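Local coordinates for protein WYL1 (Ruminococcus sp., PDB 6OAW) that serves as an accessory protein with a modulatory role in the Type VI-D CRISPR-Cas system and carries a WYL domain, at residues Pro6-Leu10 and Leu150-Asn154; Leu59-Phe63 and Phe164-Tyr169; Asn88-Gln94 and Leu118-Tyr122. All blocks are in the same frame, centred on the assembly; numbering follows the deposited sequence.

In the fold
All three interactions lie in the part of the chain that precedes the six-stranded antiparallel sheet, within about 15 Å of one another between centres. Interaction 2 crosses two helices in the apolar core and adds one tyrosine-to-carbonyl bond. Interaction 1 is also largely buried, but it pins an irregular N-terminal segment onto helix 151-156 through a ring and an amide. Interaction 3 is only partly buried: methyl packing on its inner side gives way to Asn88, Lys121 and water outside. Phe164 joins the set, stacking with Phe9 of interaction 1 and meeting Phe90 of the 88-94 segment edge-to-face, while Glu153 of interaction 1 accepts bonds from Val91 N and Glu92 N.

Interaction 1 (Pro6-Leu10 and Leu150-Asn154); sequences PSTFL and LYYEN
Ser7 meets Asn154 through its backbone, the carbonyl O lying 3.2 Å from Asn154 CG, so that a carbonyl oxygen rests against the carbon of the amide. The CB of Thr8 points away from the helix, and its hydroxyl bonds within the segment: OG1 donates to Leu10 O at 2.6 Å, standing above the carbonyl plane, which ties the irregular chain into a compact bend. The backbone of Thr8 faces the amide, its C atom 3.3 Å from Asn154 OD1. Phe9 gives the largest share of the contact, nearly matched by Asn154. With CG anti to the carbonyl carbon (chi1 -72°) its ring reaches across to the helix, and Asn154 OD1 sits 3.2 Å above the ring plane, over the centre, the ring and amide planes being 33° apart. With an alanine in its place, the Asn154 amide oxygen and the Phe164 ring would probably lose the flat group between them, and a gap would open against Leu150. Here an N-terminal arm is docked on the first turn of helix 151-156, whose N-cap residue is Leu150. Asparagine suits its place because its short amide can return ND2 weakly to Leu150 O, at 2.9 Å, while OD1 lies over the ring; Leu150 O also receives Asn154 N. Leu150 CD1 comes to the ring edge, 4.1 Å from Phe9 CD2, and the methylene Glu153 CB lies 4.0 Å from Phe9 CE2, while the Glu153 carboxylate leads away to Val91 N and Glu92 N. A flat aromatic residue fits between an amide and another ring: Phe164 stacks on the Phe9 face opposite Asn154.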
loop_
_atom_site.group_PDB
_atom_site.type_symbol
_atom_site.label_atom_id
_atom_site.label_comp_id
_atom_site.label_asym_id
_atom_site.label_seq_id
_atom_site.Cartn_x
_atom_site.Cartn_y
_atom_site.Cartn_z
ATOM N N PRO B 6 -22.477 31.626 -4.243
ATOM C CA PRO B 6 -22.397 30.882 -5.498
ATOM C C PRO B 6 -22.695 29.408 -5.193
ATOM O O PRO B 6 -22.462 28.973 -4.075
ATOM C CB PRO B 6 -20.952 31.095 -5.971
ATOM C CG PRO B 6 -20.168 31.397 -4.696
ATOM C CD PRO B 6 -21.157 32.068 -3.759
ATOM N N SER B 7 -23.191 28.676 -6.188
ATOM C CA SER B 7 -23.484 27.219 -6.099
ATOM C C SER B 7 -22.318 26.364 -6.627
ATOM O O SER B 7 -22.176 25.229 -6.137
ATOM C CB SER B 7 -24.767 26.904 -6.811
ATOM O OG SER B 7 -24.745 27.400 -8.142
ATOM N N THR B 8 -21.485 26.877 -7.542
ATOM C CA THR B 8 -20.462 26.056 -8.260
ATOM C C THR B 8 -19.035 26.565 -8.002
ATOM O O THR B 8 -18.858 27.759 -7.669
ATOM C CB THR B 8 -20.775 25.998 -9.759
ATOM O OG1 THR B 8 -20.624 27.300 -10.311
ATOM C CG2 THR B 8 -22.169 25.492 -10.044
ATOM N N PHE B 9 -18.055 25.668 -8.150
ATOM C CA PHE B 9 -16.613 25.956 -7.930
ATOM C C PHE B 9 -16.181 27.145 -8.777
ATOM O O PHE B 9 -15.408 27.980 -8.296
ATOM C CB PHE B 9 -15.767 24.736 -8.285
ATOM C CG PHE B 9 -15.893 23.619 -7.283
ATOM C CD1 PHE B 9 -15.402 23.792 -5.999
ATOM C CD2 PHE B 9 -16.475 22.413 -7.625
ATOM C CE1 PHE B 9 -15.478 22.773 -5.067
ATOM C CE2 PHE B 9 -16.576 21.399 -6.687
ATOM C CZ PHE B 9 -16.063 21.575 -5.414
ATOM N N LEU B 10 -16.645 27.169 -10.025
ATOM C CA LEU B 10 -16.317 28.197 -11.039
ATOM C C LEU B 10 -17.618 28.691 -11.657
ATOM O O LEU B 10 -18.560 27.914 -11.810
ATOM C CB LEU B 10 -15.402 27.582 -12.099
ATOM C CG LEU B 10 -14.019 27.136 -11.624
ATOM C CD1 LEU B 10 -13.279 26.411 -12.743
ATOM C CD2 LEU B 10 -13.204 28.321 -11.127
ATOM N N LEU B 150 -21.845 18.662 -9.555
ATOM C CA LEU B 150 -20.882 18.494 -8.429
ATOM C C LEU B 150 -21.528 19.023 -7.141
ATOM O O LEU B 150 -20.818 19.649 -6.312
ATOM C CB LEU B 150 -19.599 19.263 -8.778
ATOM C CG LEU B 150 -18.680 18.555 -9.777
ATOM C CD1 LEU B 150 -17.573 19.483 -10.269
ATOM C CD2 LEU B 150 -18.086 17.306 -9.149
ATOM N N TYR B 151 -22.841 18.836 -7.008
ATOM C CA TYR B 151 -23.652 19.410 -5.906
ATOM C C TYR B 151 -22.962 19.158 -4.554
ATOM O O TYR B 151 -22.714 20.107 -3.812
ATOM C CB TYR B 151 -25.075 18.841 -5.973
ATOM C CG TYR B 151 -26.036 19.383 -4.942
ATOM C CD1 TYR B 151 -26.459 20.704 -4.957
ATOM C CD2 TYR B 151 -26.527 18.551 -3.946
ATOM C CE1 TYR B 151 -27.324 21.188 -3.989
ATOM C CE2 TYR B 151 -27.392 19.013 -2.975
ATOM C CZ TYR B 151 -27.792 20.336 -2.998
ATOM O OH TYR B 151 -28.631 20.771 -2.016
ATOM N N TYR B 152 -22.661 17.900 -4.231
ATOM C CA TYR B 152 -22.183 17.495 -2.886
ATOM C C TYR B 152 -20.712 17.882 -2.706
ATOM O O TYR B 152 -20.313 18.172 -1.571
ATOM C CB TYR B 152 -22.438 16.006 -2.656
ATOM C CG TYR B 152 -23.903 15.666 -2.626
ATOM C CD1 TYR B 152 -24.704 16.036 -1.559
ATOM C CD2 TYR B 152 -24.497 15.009 -3.687
ATOM C CE1 TYR B 152 -26.064 15.737 -1.536
ATOM C CE2 TYR B 152 -25.853 14.728 -3.696
ATOM C CZ TYR B 152 -26.641 15.085 -2.617
ATOM O OH TYR B 152 -27.970 14.753 -2.665
ATOM N N GLU B 153 -19.923 17.880 -3.781
ATOM C CA GLU B 153 -18.499 18.291 -3.731
ATOM C C GLU B 153 -18.432 19.783 -3.363
ATOM O O GLU B 153 -17.628 20.155 -2.494
ATOM C CB GLU B 153 -17.815 17.954 -5.060
ATOM C CG GLU B 153 -17.621 16.458 -5.267
ATOM C CD GLU B 153 -18.812 15.686 -5.826
ATOM O OE1 GLU B 153 -19.789 16.345 -6.244
ATOM O OE2 GLU B 153 -18.759 14.410 -5.868
ATOM N N ASN B 154 -19.292 20.597 -3.957
ATOM C CA ASN B 154 -19.376 22.063 -3.681
ATOM C C ASN B 154 -19.615 22.303 -2.179
ATOM O O ASN B 154 -19.011 23.248 -1.622
ATOM C CB ASN B 154 -20.427 22.733 -4.570
ATOM C CG ASN B 154 -19.878 23.072 -5.938
ATOM O OD1 ASN B 154 -19.000 23.912 -6.047
ATOM N ND2 ASN B 154 -20.369 22.417 -6.977
#

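Interaction 2 (Leu59-Phe63 and Phe164-Tyr169); sequences LTSIF and FLKAVY
Tyr169, with CG anti to the carbonyl carbon (chi1 -63°), sends its ring across to Leu59, while Phe63, with CG anti to the backbone N (chi1 -175°), swings its ring back toward Phe164. The Tyr169 hydroxyl donates to Leu59 O, with OH and O 2.8 Å apart. That oxygen already accepts the helical bond from Phe63 N, and the two donors approach from opposite faces of the carbonyl plane, so the tyrosine adds a second grip without displacing the first. Leucine suits the position beside it: Leu59 CD2 lies over one face of the Tyr169 ring, 3.7 Å from its centroid in a CH-pi contact, and Val168 CG1 covers the other face. Ile62 CG2 meets the ring edge, 4.0 Å from Tyr169 CE1. A phenol can thus have its hydroxyl satisfied while its ring is wrapped by aliphatic carbon. Farther along, the edge of the Phe63 ring meets Phe164, CE2 being 3.6 Å from Phe164 CZ, and Leu165 CD2 fills in 4.0 Å from Phe63 CD2. Phe90 adds edge-to-face contacts with both phenylalanines. Leu59 and Leu165 also touch strand 131-136, and Leu165 and Tyr169 touch strand 23-28. The axes of 59-63 and 164-169 pass 11.0 Å apart at 85°, a near-perpendicular helix-helix packing of 55-71 against 161-172 in the N-terminal part of the chain, ahead of the six-stranded antiparallel sheet.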
loop_
_atom_site.group_PDB
_atom_site.type_symbol
_atom_site.label_atom_id
_atom_site.label_comp_id
_atom_site.label_asym_id
_atom_site.label_seq_id
_atom_site.Cartn_x
_atom_site.Cartn_y
_atom_site.Cartn_z
ATOM N N LEU B 59 -3.403 14.999 -15.225
ATOM C CA LEU B 59 -4.254 15.312 -14.051
ATOM C C LEU B 59 -5.714 15.330 -14.505
ATOM O O LEU B 59 -6.591 14.927 -13.724
ATOM C CB LEU B 59 -3.858 16.660 -13.436
ATOM C CG LEU B 59 -2.508 16.697 -12.726
ATOM C CD1 LEU B 59 -2.140 18.112 -12.356
ATOM C CD2 LEU B 59 -2.511 15.814 -11.497
ATOM N N THR B 60 -5.956 15.783 -15.735
ATOM C CA THR B 60 -7.314 15.870 -16.314
ATOM C C THR B 60 -7.874 14.461 -16.553
ATOM O O THR B 60 -9.066 14.255 -16.240
ATOM C CB THR B 60 -7.318 16.793 -17.529
ATOM O OG1 THR B 60 -6.976 18.078 -17.003
ATOM C CG2 THR B 60 -8.661 16.824 -18.220
ATOM N N SER B 61 -7.079 13.535 -17.087
ATOM C CA SER B 61 -7.471 12.116 -17.288
ATOM C C SER B 61 -7.874 11.512 -15.946
ATOM O O SER B 61 -8.873 10.783 -15.896
ATOM C CB SER B 61 -6.356 11.309 -17.889
ATOM O OG SER B 61 -6.084 11.746 -19.195
ATOM N N ILE B 62 -7.077 11.747 -14.908
ATOM C CA ILE B 62 -7.342 11.182 -13.558
ATOM C C ILE B 62 -8.694 11.729 -13.094
ATOM O O ILE B 62 -9.564 10.920 -12.726
ATOM C CB ILE B 62 -6.223 11.527 -12.569
ATOM C CG1 ILE B 62 -4.912 10.841 -12.953
ATOM C CG2 ILE B 62 -6.643 11.175 -11.144
ATOM C CD1 ILE B 62 -3.731 11.291 -12.134
ATOM N N PHE B 63 -8.847 13.057 -13.134
ATOM C CA PHE B 63 -10.090 13.743 -12.744
ATOM C C PHE B 63 -11.251 13.160 -13.549
ATOM O O PHE B 63 -12.223 12.794 -12.900
ATOM C CB PHE B 63 -9.990 15.257 -12.891
ATOM C CG PHE B 63 -11.222 15.942 -12.381
ATOM C CD1 PHE B 63 -12.344 16.041 -13.186
ATOM C CD2 PHE B 63 -11.281 16.390 -11.076
ATOM C CE1 PHE B 63 -13.510 16.583 -12.683
ATOM C CE2 PHE B 63 -12.444 16.960 -10.582
ATOM C CZ PHE B 63 -13.550 17.061 -11.390
ATOM N N PHE B 164 -10.831 20.977 -3.313
ATOM C CA PHE B 164 -11.428 19.813 -4.026
ATOM C C PHE B 164 -10.320 19.079 -4.806
ATOM O O PHE B 164 -10.151 17.846 -4.632
ATOM C CB PHE B 164 -12.581 20.278 -4.916
ATOM C CG PHE B 164 -13.188 19.249 -5.829
ATOM C CD1 PHE B 164 -13.299 17.929 -5.460
ATOM C CD2 PHE B 164 -13.720 19.626 -7.043
ATOM C CE1 PHE B 164 -13.891 16.995 -6.296
ATOM C CE2 PHE B 164 -14.307 18.695 -7.884
ATOM C CZ PHE B 164 -14.379 17.375 -7.518
ATOM N N LEU B 165 -9.567 19.813 -5.622
ATOM C CA LEU B 165 -8.553 19.196 -6.512
ATOM C C LEU B 165 -7.419 18.615 -5.664
ATOM O O LEU B 165 -6.924 17.537 -6.022
ATOM C CB LEU B 165 -8.053 20.235 -7.518
ATOM C CG LEU B 165 -9.079 20.732 -8.536
ATOM C CD1 LEU B 165 -8.453 21.727 -9.467
ATOM C CD2 LEU B 165 -9.686 19.597 -9.338
ATOM N N LYS B 166 -7.016 19.279 -4.582
ATOM C CA LYS B 166 -5.948 18.731 -3.711
ATOM C C LYS B 166 -6.406 17.365 -3.175
ATOM O O LYS B 166 -5.588 16.400 -3.131
ATOM C CB LYS B 166 -5.626 19.690 -2.569
ATOM C CG LYS B 166 -4.699 19.103 -1.512
ATOM C CD LYS B 166 -4.373 20.062 -0.371
ATOM C CE LYS B 166 -3.364 19.487 0.613
ATOM N NZ LYS B 166 -2.066 19.121 -0.019
ATOM N N ALA B 167 -7.674 17.290 -2.770
ATOM C CA ALA B 167 -8.278 16.065 -2.202
ATOM C C ALA B 167 -8.295 14.973 -3.275
ATOM O O ALA B 167 -7.963 13.841 -2.967
ATOM C CB ALA B 167 -9.649 16.369 -1.678
ATOM N N VAL B 168 -8.676 15.311 -4.500
ATOM C CA VAL B 168 -8.716 14.319 -5.607
ATOM C C VAL B 168 -7.315 13.698 -5.784
ATOM O O VAL B 168 -7.239 12.461 -5.853
ATOM C CB VAL B 168 -9.239 14.950 -6.905
ATOM C CG1 VAL B 168 -8.934 14.086 -8.122
ATOM C CG2 VAL B 168 -10.720 15.215 -6.820
ATOM N N TYR B 169 -6.254 14.509 -5.847
ATOM C CA TYR B 169 -4.902 14.036 -6.266
ATOM C C TYR B 169 -4.204 13.385 -5.074
ATOM O O TYR B 169 -3.499 12.405 -5.311
ATOM C CB TYR B 169 -4.114 15.151 -6.966
ATOM C CG TYR B 169 -4.790 15.584 -8.241
ATOM C CD1 TYR B 169 -5.099 14.662 -9.228
ATOM C CD2 TYR B 169 -5.245 16.876 -8.401
ATOM C CE1 TYR B 169 -5.795 15.022 -10.372
ATOM C CE2 TYR B 169 -5.953 17.254 -9.530
ATOM C CZ TYR B 169 -6.230 16.329 -10.524
ATOM O OH TYR B 169 -6.912 16.744 -11.636
#

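Interaction 3 (Asn88-Gln94 and Leu118-Tyr122); sequences NAFVEWQ and LSAKY
Leu118 has the most surface buried, and it meets the 88-94 segment with both methyl groups. Its CD1 reaches Val91 CG1 tip to tip at 3.8 Å and also approaches the Gln94 amide, which comes from the opposite direction; Gln94 OE1 lies 3.9 Å from the same methyl. The amide is held from within its own segment: Gln94 NE2 donates to Phe90 O at 2.8 Å, nearly straight (165°) and with the acceptor in the amide plane, and makes a weaker, bent bond to Asn88 O. Glutamine suits this place because its chain, extended beyond CG (chi2 -174°), is long enough to brace two carbonyls of the loop while its CG rests on the face of the Trp93 ring. The loop leads into helix 92-96, and this contact sets it against helix 104-122, with Val156 of helix 151-156 packing on both Val91 and Leu118 nearby. Tyr122 carries the outer half. Its ring brings an edge toward Asn88 O, and its OH lies 3.3 Å from Asn88 CB. Aliphatic carbon lies over both ring faces: Lys121 CD over one, toward its rim and 3.6 Å above the plane, and Ala167 CB on the face opposite. The hydroxyl accepts from Lys121 NZ at 3.0 Å and bonds weakly to Asp171. Asn88 lies at the exposed margin, where a polar side chain fits. A water takes a bond from Lys121 NZ at 3.1 Å and a weak one from Asn88 ND2, bridging amide and ammonium.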
loop_
_atom_site.group_PDB
_atom_site.type_symbol
_atom_site.label_atom_id
_atom_site.label_comp_id
_atom_site.label_asym_id
_atom_site.label_seq_id
_atom_site.Cartn_x
_atom_site.Cartn_y
_atom_site.Cartn_z
ATOM N N ASN B 88 -12.616 8.651 -2.466
ATOM C CA ASN B 88 -13.172 9.297 -1.258
ATOM C C ASN B 88 -13.360 10.799 -1.511
ATOM O O ASN B 88 -14.283 11.331 -0.918
ATOM C CB ASN B 88 -12.305 8.974 -0.050
ATOM C CG ASN B 88 -12.389 7.507 0.301
ATOM O OD1 ASN B 88 -13.457 6.903 0.187
ATOM N ND2 ASN B 88 -11.275 6.918 0.704
ATOM N N ALA B 89 -12.592 11.435 -2.406
ATOM C CA ALA B 89 -12.705 12.887 -2.695
ATOM C C ALA B 89 -13.990 13.197 -3.466
ATOM O O ALA B 89 -14.461 14.353 -3.363
ATOM C CB ALA B 89 -11.513 13.393 -3.459
ATOM N N PHE B 90 -14.499 12.237 -4.239
ATOM C CA PHE B 90 -15.806 12.357 -4.928
ATOM C C PHE B 90 -16.908 11.889 -3.962
ATOM O O PHE B 90 -16.718 10.919 -3.229
ATOM C CB PHE B 90 -15.793 11.630 -6.275
ATOM C CG PHE B 90 -15.008 12.386 -7.317
ATOM C CD1 PHE B 90 -15.572 13.456 -8.011
ATOM C CD2 PHE B 90 -13.666 12.086 -7.545
ATOM C CE1 PHE B 90 -14.835 14.156 -8.960
ATOM C CE2 PHE B 90 -12.936 12.790 -8.485
ATOM C CZ PHE B 90 -13.517 13.811 -9.196
ATOM N N VAL B 91 -18.033 12.590 -3.984
ATOM C CA VAL B 91 -19.033 12.569 -2.877
ATOM C C VAL B 91 -20.367 12.034 -3.410
ATOM O O VAL B 91 -21.004 11.304 -2.669
ATOM C CB VAL B 91 -19.191 13.944 -2.197
ATOM C CG1 VAL B 91 -19.987 13.822 -0.914
ATOM C CG2 VAL B 91 -17.856 14.610 -1.890
ATOM N N GLU B 92 -20.761 12.353 -4.642
ATOM C CA GLU B 92 -22.012 11.844 -5.263
ATOM C C GLU B 92 -22.200 10.337 -4.985
ATOM O O GLU B 92 -23.258 9.955 -4.485
ATOM C CB GLU B 92 -22.005 12.137 -6.756
ATOM C CG GLU B 92 -23.206 11.569 -7.494
ATOM C CD GLU B 92 -24.313 12.543 -7.742
ATOM O OE1 GLU B 92 -25.329 12.486 -6.990
ATOM O OE2 GLU B 92 -24.157 13.349 -8.690
ATOM N N TRP B 93 -21.210 9.501 -5.285
ATOM C CA TRP B 93 -21.361 8.039 -5.105
ATOM C C TRP B 93 -21.622 7.741 -3.629
ATOM O O TRP B 93 -22.322 6.744 -3.356
ATOM C CB TRP B 93 -20.176 7.238 -5.654
ATOM C CG TRP B 93 -18.914 7.341 -4.864
ATOM C CD1 TRP B 93 -17.896 8.230 -5.075
ATOM C CD2 TRP B 93 -18.464 6.460 -3.818
ATOM N NE1 TRP B 93 -16.882 8.003 -4.187
ATOM C CE2 TRP B 93 -17.193 6.916 -3.414
ATOM C CE3 TRP B 93 -18.996 5.321 -3.191
ATOM C CZ2 TRP B 93 -16.466 6.286 -2.403
ATOM C CZ3 TRP B 93 -18.288 4.706 -2.177
ATOM C CH2 TRP B 93 -17.037 5.187 -1.785
ATOM N N GLN B 94 -21.023 8.515 -2.723
ATOM C CA GLN B 94 -21.089 8.216 -1.271
ATOM C C GLN B 94 -22.490 8.567 -0.778
ATOM O O GLN B 94 -22.970 7.861 0.090
ATOM C CB GLN B 94 -20.011 8.934 -0.466
ATOM C CG GLN B 94 -18.627 8.544 -0.915
ATOM C CD GLN B 94 -17.564 9.129 -0.040
ATOM O OE1 GLN B 94 -17.485 8.802 1.140
ATOM N NE2 GLN B 94 -16.699 9.938 -0.641
ATOM N N LEU B 118 -16.789 14.371 5.898
ATOM C CA LEU B 118 -15.910 14.571 4.719
ATOM C C LEU B 118 -15.334 16.004 4.741
ATOM O O LEU B 118 -14.141 16.151 4.478
ATOM C CB LEU B 118 -16.670 14.249 3.427
ATOM C CG LEU B 118 -17.022 12.768 3.226
ATOM C CD1 LEU B 118 -17.905 12.584 2.005
ATOM C CD2 LEU B 118 -15.770 11.904 3.131
ATOM N N SER B 119 -16.126 17.015 5.089
ATOM C CA SER B 119 -15.649 18.403 5.298
ATOM C C SER B 119 -14.502 18.424 6.312
ATOM O O SER B 119 -13.443 18.993 5.992
ATOM C CB SER B 119 -16.753 19.305 5.720
ATOM O OG SER B 119 -17.739 19.338 4.705
ATOM N N ALA B 120 -14.695 17.827 7.484
ATOM C CA ALA B 120 -13.693 17.834 8.578
ATOM C C ALA B 120 -12.413 17.139 8.107
ATOM O O ALA B 120 -11.339 17.625 8.466
ATOM C CB ALA B 120 -14.238 17.208 9.839
ATOM N N LYS B 121 -12.525 16.067 7.319
ATOM C CA LYS B 121 -11.371 15.241 6.884
ATOM C C LYS B 121 -10.474 15.999 5.889
ATOM O O LYS B 121 -9.238 15.949 6.084
ATOM C CB LYS B 121 -11.842 13.955 6.210
ATOM C CG LYS B 121 -10.732 12.981 5.850
ATOM C CD LYS B 121 -10.967 12.326 4.537
ATOM C CE LYS B 121 -10.053 11.145 4.323
ATOM N NZ LYS B 121 -10.448 10.382 3.119
ATOM N N TYR B 122 -11.052 16.652 4.872
ATOM C CA TYR B 122 -10.316 17.428 3.838
ATOM C C TYR B 122 -10.154 18.903 4.256
ATOM O O TYR B 122 -9.606 19.651 3.462
ATOM C CB TYR B 122 -11.003 17.275 2.475
ATOM C CG TYR B 122 -11.003 15.859 1.948
ATOM C CD1 TYR B 122 -9.817 15.202 1.652
ATOM C CD2 TYR B 122 -12.187 15.164 1.757
ATOM C CE1 TYR B 122 -9.810 13.891 1.191
ATOM C CE2 TYR B 122 -12.205 13.853 1.306
ATOM C CZ TYR B 122 -11.009 13.218 1.007
ATOM O OH TYR B 122 -11.034 11.925 0.564
HETATM O O HOH W 1 -8.464 8.679 1.478
#